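Local coordinates for protein ATP synthase subunit s, mitochondrial (Bos taurus, PDB 3E4G) that regulates mitochondrial ATP synthase, being necessary for its proton conduction and supporting ATP synthesis by blocking a proton leak through an alternative exit pathway, at residues K62-M74 against L84-I98. The protein carries 1 engineered substitution. Numbering follows the deposited sequence.
Sequences KIQAIDATDSCIM and LQYVEKIRLCKCHYI. With MG (magnesium ion), chain B.
Asp67 and Arg91 lie side by side across two neighbouring parallel strands, 63-69 and 89-93, of the leucine-rich-repeat sheet. With CG anti to the backbone N (chi1 -178°), the extended Arg91 chain, in one of its two conformers, runs past the carboxylate and brings NH1 to Asp67 OD1 at 3.2 Å, a salt bridge lying in the guanidinium plane although the two flat groups stand nearly perpendicular (84°). Thr69 OG1 donates to Asp67 OD1 at 2.7 Å, and both donors come from the syn side of that oxygen, while in this conformer Cys93 CB covers one guanidinium face. An asparagine in place of Asp67 would probably leave the Arg91 guanidinium without its carboxylate counter-charge on this strand. Near the N-terminal ends of the strands, the Gln64 amide meets Glu88 obliquely: Gln64 NE2 points almost straight at Glu88 OE1 (2.9 Å), reaching it from above the carboxylate plane. Arg39 holds Gln64 OE1. Gln64 and Ala65 form a classic beta bulge opposite Arg39. The sheet face opposite Asp67 and Arg91 is apolar, with Ile66 CD1 against Val87 CG1 and Ala68 CB touching both Leu92 CD2 and Cys95 SG. Beyond the strands, Met74 curls beside Tyr97 in an oblique Met-aromatic contact, SD 4.9 Å from the ring centroid. Where strand 63-69 ends, the Thr69 carbonyl O binds magnesium at 2.3 Å, with Gly35 O and three waters as further ligands.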
# COMPACT_ATOMS: atom_id res chain seq x y z
N LYS A 62 15.31 0.29 -4.49
CA LYS A 62 13.97 -0.08 -5.01
C LYS A 62 13.15 -0.61 -3.85
O LYS A 62 13.56 -1.52 -3.12
CB LYS A 62 14.08 -1.18 -6.05
CG LYS A 62 15.02 -0.84 -7.24
CD LYS A 62 14.63 0.44 -7.98
CE LYS A 62 15.58 0.63 -9.18
NZ LYS A 62 15.26 1.92 -9.89
N ILE A 63 11.95 -0.05 -3.66
CA ILE A 63 11.07 -0.52 -2.59
C ILE A 63 10.67 -1.97 -2.79
O ILE A 63 10.11 -2.31 -3.86
CB ILE A 63 9.83 0.40 -2.47
CG1 ILE A 63 10.24 1.84 -2.13
CG2 ILE A 63 8.85 -0.18 -1.45
CD1 ILE A 63 9.07 2.85 -2.26
N GLN A 64 10.88 -2.78 -1.78
CA GLN A 64 10.37 -4.15 -1.74
C GLN A 64 9.14 -4.27 -0.87
O GLN A 64 8.21 -5.03 -1.17
CB GLN A 64 11.48 -5.13 -1.22
CG GLN A 64 10.99 -6.57 -1.22
CD GLN A 64 12.17 -7.56 -1.03
OE1 GLN A 64 13.14 -7.23 -0.35
NE2 GLN A 64 12.05 -8.74 -1.62
N ALA A 65 9.15 -3.60 0.30
CA ALA A 65 8.09 -3.73 1.29
C ALA A 65 7.73 -2.35 1.81
O ALA A 65 8.57 -1.47 1.98
CB ALA A 65 8.54 -4.64 2.44
N ILE A 66 6.43 -2.21 2.11
CA ILE A 66 5.85 -1.00 2.69
C ILE A 66 5.11 -1.39 3.94
O ILE A 66 4.35 -2.37 3.94
CB ILE A 66 4.89 -0.32 1.70
CG1 ILE A 66 5.68 0.12 0.45
CG2 ILE A 66 4.13 0.83 2.36
CD1 ILE A 66 4.78 0.54 -0.73
N ASP A 67 5.32 -0.63 5.03
CA ASP A 67 4.60 -0.85 6.28
C ASP A 67 4.02 0.49 6.70
O ASP A 67 4.77 1.34 7.23
CB ASP A 67 5.51 -1.43 7.37
CG ASP A 67 4.81 -1.65 8.66
OD1 ASP A 67 3.63 -1.24 8.79
OD2 ASP A 67 5.47 -2.29 9.53
N ALA A 68 2.76 0.72 6.38
CA ALA A 68 2.06 1.96 6.71
C ALA A 68 1.20 1.69 7.92
O ALA A 68 0.08 1.17 7.78
CB ALA A 68 1.25 2.43 5.50
N THR A 69 1.73 2.00 9.10
CA THR A 69 1.00 1.84 10.36
C THR A 69 0.80 3.21 10.95
O THR A 69 1.75 3.98 11.08
CB THR A 69 1.80 0.90 11.32
OG1 THR A 69 1.85 -0.41 10.71
CG2 THR A 69 1.09 0.77 12.68
N ASP A 70 -0.44 3.52 11.35
CA ASP A 70 -0.73 4.83 11.94
C ASP A 70 -0.25 5.93 10.99
O ASP A 70 0.41 6.89 11.37
CB ASP A 70 -0.11 4.97 13.33
CG ASP A 70 -0.87 4.18 14.38
OD1 ASP A 70 -2.09 4.43 14.46
OD2 ASP A 70 -0.29 3.42 15.15
N SER A 71 -0.65 5.81 9.72
CA SER A 71 -0.19 6.67 8.62
C SER A 71 -1.36 7.47 8.08
O SER A 71 -2.52 7.02 8.10
CB SER A 71 0.41 5.79 7.55
OG SER A 71 0.72 6.49 6.36
N CYS A 72 -1.05 8.63 7.50
CA CYS A 72 -2.09 9.50 6.87
C CYS A 72 -2.18 9.35 5.39
O CYS A 72 -2.83 10.19 4.73
CB CYS A 72 -1.85 11.00 7.29
SG CYS A 72 -0.35 11.70 6.59
N ILE A 73 -1.64 8.28 4.81
CA ILE A 73 -1.77 8.07 3.37
C ILE A 73 -3.25 7.91 3.01
O ILE A 73 -4.08 7.34 3.72
CB ILE A 73 -0.94 6.89 2.88
CG1 ILE A 73 -1.34 5.56 3.57
CG2 ILE A 73 0.54 7.19 3.01
CD1 ILE A 73 -0.46 4.37 3.05
N MET A 74 -3.56 8.42 1.79
CA MET A 74 -4.95 8.31 1.27
C MET A 74 -4.97 8.55 -0.19
O MET A 74 -4.21 9.37 -0.68
CB MET A 74 -5.89 9.04 2.00
CG MET A 74 -5.63 10.31 1.86
SD MET A 74 -6.86 11.33 2.85
CE MET A 74 -8.39 10.55 2.54
N LEU A 84 6.54 2.30 -9.56
CA LEU A 84 7.32 1.31 -8.77
C LEU A 84 7.22 -0.05 -9.39
O LEU A 84 6.12 -0.57 -9.65
CB LEU A 84 6.76 1.25 -7.36
CG LEU A 84 6.74 2.61 -6.61
CD1 LEU A 84 6.19 2.40 -5.20
CD2 LEU A 84 8.08 3.25 -6.55
N GLN A 85 8.38 -0.70 -9.63
CA GLN A 85 8.38 -1.97 -10.36
C GLN A 85 8.53 -3.20 -9.51
O GLN A 85 8.29 -4.32 -10.02
CB GLN A 85 9.52 -1.96 -11.42
CG GLN A 85 9.50 -0.72 -12.33
CD GLN A 85 8.24 -0.62 -13.10
OE1 GLN A 85 7.78 -1.60 -13.71
NE2 GLN A 85 7.60 0.55 -13.04
N TYR A 86 8.93 -3.07 -8.25
CA TYR A 86 9.41 -4.23 -7.49
C TYR A 86 8.75 -4.38 -6.13
O TYR A 86 9.27 -5.08 -5.25
CB TYR A 86 10.94 -4.20 -7.35
CG TYR A 86 11.65 -3.90 -8.63
CD1 TYR A 86 11.82 -4.88 -9.63
CD2 TYR A 86 12.16 -2.64 -8.84
CE1 TYR A 86 12.49 -4.59 -10.80
CE2 TYR A 86 12.90 -2.35 -10.02
CZ TYR A 86 13.08 -3.37 -10.95
OH TYR A 86 13.80 -3.12 -12.12
N VAL A 87 7.59 -3.74 -5.91
CA VAL A 87 6.91 -3.83 -4.59
C VAL A 87 6.25 -5.18 -4.43
O VAL A 87 5.38 -5.56 -5.21
CB VAL A 87 5.90 -2.68 -4.43
CG1 VAL A 87 5.20 -2.83 -3.06
CG2 VAL A 87 6.55 -1.33 -4.60
N GLU A 88 6.66 -5.90 -3.40
CA GLU A 88 6.17 -7.24 -3.16
C GLU A 88 5.27 -7.38 -1.93
O GLU A 88 4.47 -8.32 -1.89
CB GLU A 88 7.37 -8.23 -3.01
CG GLU A 88 8.11 -8.30 -4.30
CD GLU A 88 9.32 -9.15 -4.29
OE1 GLU A 88 9.80 -9.57 -3.23
OE2 GLU A 88 9.95 -9.29 -5.38
N LYS A 89 5.44 -6.52 -0.93
CA LYS A 89 4.75 -6.61 0.35
C LYS A 89 4.20 -5.24 0.71
O LYS A 89 4.94 -4.25 0.70
CB LYS A 89 5.70 -7.04 1.46
CG LYS A 89 6.29 -8.44 1.32
CD LYS A 89 7.36 -8.71 2.38
CE LYS A 89 7.70 -10.13 2.53
NZ LYS A 89 8.87 -10.40 3.41
N ILE A 90 2.90 -5.19 1.07
CA ILE A 90 2.29 -3.98 1.60
C ILE A 90 1.49 -4.33 2.83
O ILE A 90 0.64 -5.22 2.81
CB ILE A 90 1.36 -3.29 0.57
CG1 ILE A 90 2.14 -2.87 -0.68
CG2 ILE A 90 0.66 -2.07 1.22
CD1 ILE A 90 1.25 -2.29 -1.78
N ARG A 91 1.74 -3.59 3.92
CA ARG A 91 0.93 -3.67 5.13
C ARG A 91 0.30 -2.29 5.35
O ARG A 91 1.02 -1.27 5.35
CB ARG A 91 1.81 -4.05 6.33
CG ARG A 91 1.09 -4.19 7.58
CD ARG A 91 2.10 -4.85 8.58
NE ARG A 91 1.45 -5.28 9.72
CZ ARG A 91 1.41 -4.40 10.82
NH1 ARG A 91 1.98 -3.23 10.70
NH2 ARG A 91 0.92 -4.82 11.96
N LEU A 92 -1.00 -2.29 5.53
CA LEU A 92 -1.80 -1.08 5.86
C LEU A 92 -2.43 -1.39 7.23
O LEU A 92 -3.28 -2.30 7.31
CB LEU A 92 -2.89 -0.84 4.80
CG LEU A 92 -2.39 -0.71 3.37
CD1 LEU A 92 -3.56 -0.60 2.39
CD2 LEU A 92 -1.38 0.39 3.18
N CYS A 93 -2.02 -0.69 8.26
CA CYS A 93 -2.48 -0.97 9.63
C CYS A 93 -2.82 0.34 10.28
O CYS A 93 -2.00 1.25 10.36
CB CYS A 93 -1.35 -1.71 10.39
SG CYS A 93 -1.76 -2.05 12.10
N LYS A 94 -4.07 0.46 10.77
CA LYS A 94 -4.48 1.69 11.48
C LYS A 94 -4.20 2.90 10.56
O LYS A 94 -3.68 3.94 10.97
CB LYS A 94 -3.76 1.83 12.83
CG LYS A 94 -4.16 0.76 13.81
CD LYS A 94 -3.43 0.83 15.18
CE LYS A 94 -2.02 0.33 15.11
NZ LYS A 94 -1.46 0.00 16.52
N CYS A 95 -4.60 2.74 9.28
CA CYS A 95 -4.57 3.83 8.28
C CYS A 95 -5.99 4.36 8.21
O CYS A 95 -6.85 3.83 7.51
CB CYS A 95 -4.06 3.38 6.94
SG CYS A 95 -2.32 2.93 6.94
N HIS A 96 -6.29 5.37 9.04
CA HIS A 96 -7.68 5.78 9.26
C HIS A 96 -8.29 6.47 8.08
O HIS A 96 -9.53 6.61 8.04
CB HIS A 96 -7.77 6.54 10.55
CG HIS A 96 -7.29 5.72 11.75
ND1 HIS A 96 -7.73 4.46 12.03
CD2 HIS A 96 -6.30 6.00 12.63
CE1 HIS A 96 -7.08 4.03 13.10
NE2 HIS A 96 -6.23 4.96 13.50
N TYR A 97 -7.50 6.93 7.11
CA TYR A 97 -8.02 7.65 5.96
C TYR A 97 -8.20 6.76 4.76
O TYR A 97 -8.81 7.23 3.78
CB TYR A 97 -7.14 8.82 5.62
CG TYR A 97 -6.98 9.80 6.72
CD1 TYR A 97 -7.81 10.83 6.83
CD2 TYR A 97 -5.87 9.80 7.51
CE1 TYR A 97 -7.67 11.76 7.88
CE2 TYR A 97 -5.66 10.67 8.54
CZ TYR A 97 -6.56 11.62 8.73
OH TYR A 97 -6.43 12.60 9.72
N ILE A 98 -7.66 5.55 4.75
CA ILE A 98 -7.79 4.58 3.62
C ILE A 98 -9.27 4.29 3.42
O ILE A 98 -10.01 4.14 4.42
CB ILE A 98 -6.89 3.29 3.88
CG1 ILE A 98 -5.44 3.69 3.86
CG2 ILE A 98 -7.26 2.09 2.95
CD1 ILE A 98 -4.33 2.71 3.65
MG MG B . 3.99 4.57 11.21
O HOH W 1 9.80 -0.94 -6.39
O HOH W 2 -4.45 4.34 15.81
O HOH W 3 -3.25 6.61 13.09
O HOH W 4 -1.14 2.52 17.48
O HOH W 5 3.02 6.50 12.51
O HOH W 6 -4.67 6.61 6.34
O HOH W 7 -4.17 6.90 10.37
O HOH W 8 4.17 3.23 13.15
O HOH W 9 6.14 5.58 11.58